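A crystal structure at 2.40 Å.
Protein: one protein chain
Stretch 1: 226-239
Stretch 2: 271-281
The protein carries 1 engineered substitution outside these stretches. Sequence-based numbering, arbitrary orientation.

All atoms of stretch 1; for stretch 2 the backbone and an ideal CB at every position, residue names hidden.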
# COMPACT_ATOMS: atom_id res chain seq x y z
N GLY A 226 21.92 -1.70 -7.31
CA GLY A 226 21.13 -0.86 -8.17
C GLY A 226 20.35 0.22 -7.46
O GLY A 226 20.22 0.21 -6.24
N THR A 227 19.80 1.14 -8.25
CA THR A 227 19.06 2.29 -7.74
C THR A 227 17.58 2.25 -8.10
O THR A 227 16.91 3.29 -8.16
CB THR A 227 19.64 3.58 -8.28
OG1 THR A 227 19.76 3.47 -9.71
CG2 THR A 227 21.02 3.84 -7.70
N ARG A 228 17.05 1.06 -8.36
CA ARG A 228 15.65 0.95 -8.74
C ARG A 228 14.74 1.52 -7.64
O ARG A 228 13.92 2.39 -7.91
CB ARG A 228 15.27 -0.51 -9.02
CG ARG A 228 16.01 -1.12 -10.20
CD ARG A 228 15.98 -2.64 -10.12
NE ARG A 228 16.82 -3.28 -11.13
CZ ARG A 228 18.10 -3.58 -10.95
NH1 ARG A 228 18.71 -3.28 -9.80
NH2 ARG A 228 18.78 -4.17 -11.92
N ARG A 229 14.92 1.04 -6.40
CA ARG A 229 14.07 1.47 -5.28
C ARG A 229 14.27 2.94 -4.99
O ARG A 229 13.35 3.65 -4.59
CB ARG A 229 14.37 0.67 -4.01
CG ARG A 229 13.81 -0.74 -3.97
CD ARG A 229 14.45 -1.49 -2.83
NE ARG A 229 15.91 -1.36 -2.90
CZ ARG A 229 16.75 -1.55 -1.88
NH1 ARG A 229 16.29 -1.87 -0.67
NH2 ARG A 229 18.04 -1.40 -2.07
N ARG A 230 15.49 3.40 -5.20
CA ARG A 230 15.78 4.81 -5.06
C ARG A 230 14.99 5.62 -6.11
O ARG A 230 14.45 6.70 -5.81
CB ARG A 230 17.29 5.02 -5.18
CG ARG A 230 17.74 6.44 -5.17
CD ARG A 230 19.13 6.55 -4.58
NE ARG A 230 19.76 7.78 -5.03
CZ ARG A 230 21.06 7.91 -5.24
NH1 ARG A 230 21.87 6.88 -5.01
NH2 ARG A 230 21.54 9.07 -5.67
N LEU A 231 14.90 5.09 -7.33
CA LEU A 231 14.14 5.73 -8.41
C LEU A 231 12.64 5.76 -8.11
O LEU A 231 11.94 6.72 -8.45
CB LEU A 231 14.40 5.04 -9.75
CG LEU A 231 13.51 5.56 -10.90
CD1 LEU A 231 13.84 7.01 -11.21
CD2 LEU A 231 13.60 4.72 -12.16
N LEU A 232 12.13 4.69 -7.51
CA LEU A 232 10.71 4.67 -7.19
C LEU A 232 10.39 5.82 -6.20
O LEU A 232 9.37 6.51 -6.35
CB LEU A 232 10.28 3.30 -6.64
CG LEU A 232 8.89 3.19 -6.01
CD1 LEU A 232 7.78 3.56 -7.01
CD2 LEU A 232 8.71 1.78 -5.48
N LEU A 233 11.28 6.04 -5.23
CA LEU A 233 11.07 7.11 -4.24
C LEU A 233 11.12 8.50 -4.87
O LEU A 233 10.33 9.37 -4.51
CB LEU A 233 12.10 7.00 -3.12
CG LEU A 233 11.70 5.92 -2.13
CD1 LEU A 233 12.85 5.56 -1.19
CD2 LEU A 233 10.47 6.36 -1.35
N LEU A 234 12.02 8.68 -5.83
CA LEU A 234 12.07 9.91 -6.63
C LEU A 234 10.77 10.18 -7.37
O LEU A 234 10.21 11.29 -7.31
CB LEU A 234 13.19 9.83 -7.66
CG LEU A 234 14.50 10.39 -7.18
CD1 LEU A 234 15.55 10.05 -8.20
CD2 LEU A 234 14.36 11.89 -6.98
N LEU A 235 10.30 9.17 -8.09
CA LEU A 235 9.12 9.34 -8.91
C LEU A 235 7.96 9.72 -8.03
O LEU A 235 7.15 10.57 -8.40
CB LEU A 235 8.78 8.07 -9.70
CG LEU A 235 9.78 7.72 -10.78
CD1 LEU A 235 9.59 6.27 -11.24
CD2 LEU A 235 9.65 8.70 -11.92
N CYS A 236 7.89 9.10 -6.86
CA CYS A 236 6.82 9.38 -5.93
C CYS A 236 6.86 10.83 -5.47
O CYS A 236 5.83 11.51 -5.45
CB CYS A 236 6.89 8.46 -4.70
SG CYS A 236 6.21 6.82 -4.92
N GLY A 237 8.06 11.29 -5.10
CA GLY A 237 8.22 12.64 -4.56
C GLY A 237 7.84 13.72 -5.56
O GLY A 237 7.25 14.73 -5.21
N ILE A 238 8.15 13.48 -6.82
CA ILE A 238 7.83 14.41 -7.87
C ILE A 238 6.35 14.46 -8.17
O ILE A 238 5.78 15.53 -8.35
CB ILE A 238 8.61 14.07 -9.13
CG1 ILE A 238 10.04 14.55 -8.94
CG2 ILE A 238 8.03 14.75 -10.34
CD1 ILE A 238 10.88 14.37 -10.09
N CYS A 239 5.72 13.29 -8.22
CA CYS A 239 4.29 13.23 -8.52
C CYS A 239 3.48 13.84 -7.39
O CYS A 239 2.41 14.39 -7.64
CB CYS A 239 3.86 11.78 -8.78
SG CYS A 239 4.53 11.11 -10.32
N UNK A 271 23.55 6.45 -13.81
CA UNK A 271 22.51 6.32 -14.83
C UNK A 271 21.13 6.63 -14.29
O UNK A 271 20.14 6.44 -14.98
CB UNK A 271 22.52 4.91 -15.42
N UNK A 272 21.06 7.11 -13.05
CA UNK A 272 19.77 7.37 -12.41
C UNK A 272 18.95 8.41 -13.18
O UNK A 272 17.74 8.29 -13.30
CB UNK A 272 19.99 7.84 -10.97
N UNK A 273 19.64 9.42 -13.70
CA UNK A 273 18.99 10.46 -14.47
C UNK A 273 18.34 9.92 -15.73
O UNK A 273 17.22 10.31 -16.08
CB UNK A 273 20.00 11.55 -14.83
N UNK A 274 19.04 9.02 -16.41
CA UNK A 274 18.52 8.37 -17.61
C UNK A 274 17.37 7.41 -17.30
O UNK A 274 16.38 7.38 -18.04
CB UNK A 274 19.65 7.62 -18.32
N UNK A 275 17.48 6.67 -16.20
CA UNK A 275 16.40 5.77 -15.79
C UNK A 275 15.15 6.54 -15.45
O UNK A 275 14.01 6.09 -15.72
CB UNK A 275 16.83 4.92 -14.59
N UNK A 276 15.37 7.71 -14.86
CA UNK A 276 14.31 8.63 -14.52
C UNK A 276 13.60 9.12 -15.77
O UNK A 276 12.38 9.10 -15.83
CB UNK A 276 14.86 9.81 -13.72
N UNK A 277 14.36 9.55 -16.78
CA UNK A 277 13.74 10.09 -17.98
C UNK A 277 13.01 8.96 -18.71
O UNK A 277 11.86 9.12 -19.15
CB UNK A 277 14.78 10.75 -18.89
N UNK A 278 13.64 7.80 -18.76
CA UNK A 278 13.03 6.61 -19.34
C UNK A 278 11.69 6.26 -18.67
O UNK A 278 10.77 5.80 -19.36
CB UNK A 278 13.99 5.43 -19.23
N UNK A 279 11.60 6.43 -17.35
CA UNK A 279 10.33 6.24 -16.63
C UNK A 279 9.25 7.22 -17.08
O UNK A 279 8.10 6.84 -17.26
CB UNK A 279 10.56 6.39 -15.12
N UNK A 280 9.61 8.49 -17.22
CA UNK A 280 8.64 9.48 -17.65
C UNK A 280 8.16 9.11 -19.05
O UNK A 280 6.99 9.29 -19.38
CB UNK A 280 9.24 10.89 -17.62
N UNK A 281 9.09 8.63 -19.86
CA UNK A 281 8.79 8.23 -21.22
C UNK A 281 7.79 7.10 -21.25
O UNK A 281 6.84 7.11 -22.04
CB UNK A 281 10.07 7.82 -21.95

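The two helices, 228-239 and 272-281, approach to 10.5 Å between axes, with their N-to-C directions 55° apart. Such a spacing leaves room for side chains of moderate size, and the face offered by stretch 1 is mostly leucine and isoleucine.

Position 271 sits just before the helix, its CB sideways and nothing of stretch 1 within 5.5 Å. Many residues would do, including the small polar ones common at an N-cap; the deposited residue is Ala-271, whose O accepts the helical bond from the backbone N of position 275.

At position 272 the CB also points sideways, 4.6 Å from Thr-227 OG1, so a side chain must extend to reach the surface made by Thr-227, Arg-230, Leu-231 and Leu-234. A branched aliphatic chain or methionine would suit. Leu-272, with chi1 t and chi2 p, has the largest area covered in this stretch. Its CD1 lies 3.9 Å from Leu-231 CB and 3.6 Å from Thr-227 OG1, while its CD2 lies over one face of the Arg-230 guanidinium, 3.6 Å from Arg-230 NE, and 4.2 Å from Leu-234 CD1. A guanidinium face is poorly hydrated, so it accepts a methyl group readily while its N-H groups bond in their own plane.

Position 273 points away and position 274 is out of reach, so stretch 1 constrains neither. They are Gly-273, with ordinary helical angles, and Glu-274.

Position 275 points toward stretch 1, its CB 4.0 Å from Leu-231 CD2. An alanine, a leucine or a long chain that bends aside could fit. Arg-275 takes the last course: its aliphatic base meets the leucine methyl, but its end leads away, where NH2 forms a long salt bridge with Glu-274 OE1 at 3.9 Å.

Position 276 points sideways, with its CB 3.9 Å from Leu-231 CD1, and beyond it lie Leu-235 and Ile-238. No polar partner is evident, so a large apolar side chain, aromatic or aliphatic, is favored. Phe-276, with chi1 t, carries its ring across to them: CZ is 3.3 Å from Ile-238 CD1, a tight contact at the ring edge, and CE1 is 3.9 Å from Leu-235 CD2.

Position 277 points away, and position 278 sideways with nothing of stretch 1 near, so stretch 1 sets no preference and polar or apolar chains would serve; they are Leu-277 and Gln-278.

Position 279 points toward stretch 1, with its CB already 4.0 Å from Leu-235 CD1 and 4.6 Å from Leu-231 CD2. A small apolar residue suffices here, since the CB alone makes contact. Ala-279 packs its methyl against Leu-235.

Position 280 has nothing of stretch 1 within 5.5 Å of its CB, which points sideways, so only an extended side chain could make contact, preferably an apolar one. Leu-280, chi1 m and chi2 t, brings CD2 to 4.2 Å from Leu-235 CD2. Position 281 is out of reach and free to be polar; it is Glu-281.

Stretch 2, residues 271-281: ALGERFLQALE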
# COMPACT_ATOMS: atom_id res chain seq x y z
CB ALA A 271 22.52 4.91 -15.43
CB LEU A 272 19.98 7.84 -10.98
CG LEU A 272 18.75 7.82 -10.07
CD1 LEU A 272 17.93 6.57 -10.25
CD2 LEU A 272 19.19 7.97 -8.62
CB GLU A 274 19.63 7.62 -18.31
CG GLU A 274 20.29 8.36 -19.44
CD GLU A 274 21.59 7.71 -19.84
OE1 GLU A 274 21.65 6.46 -19.78
OE2 GLU A 274 22.54 8.43 -20.19
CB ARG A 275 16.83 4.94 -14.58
CG ARG A 275 17.89 3.91 -14.90
CD ARG A 275 17.57 3.12 -16.17
NE ARG A 275 18.81 2.84 -16.88
CZ ARG A 275 19.15 3.35 -18.06
NH1 ARG A 275 18.31 4.13 -18.72
NH2 ARG A 275 20.32 3.03 -18.60
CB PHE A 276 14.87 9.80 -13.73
CG PHE A 276 13.84 10.85 -13.38
CD1 PHE A 276 13.11 10.76 -12.21
CD2 PHE A 276 13.64 11.94 -14.20
CE1 PHE A 276 12.17 11.74 -11.88
CE2 PHE A 276 12.70 12.91 -13.88
CZ PHE A 276 11.97 12.81 -12.74
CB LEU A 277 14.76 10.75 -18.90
CG LEU A 277 15.49 11.96 -18.28
CD1 LEU A 277 16.53 12.59 -19.22
CD2 LEU A 277 14.52 12.99 -17.75
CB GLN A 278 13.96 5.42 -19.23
CG GLN A 278 13.69 4.37 -20.25
CD GLN A 278 14.48 3.12 -20.01
OE1 GLN A 278 15.47 3.14 -19.28
NE2 GLN A 278 14.08 2.03 -20.66
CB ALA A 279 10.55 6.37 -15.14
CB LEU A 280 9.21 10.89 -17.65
CG LEU A 280 9.67 11.52 -16.33
CD1 LEU A 280 9.75 13.03 -16.52
CD2 LEU A 280 8.79 11.17 -15.16
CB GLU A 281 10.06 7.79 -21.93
CG GLU A 281 10.79 8.91 -22.63
CD GLU A 281 12.12 8.49 -23.22
OE1 GLU A 281 12.40 7.27 -23.31
OE2 GLU A 281 12.90 9.39 -23.60
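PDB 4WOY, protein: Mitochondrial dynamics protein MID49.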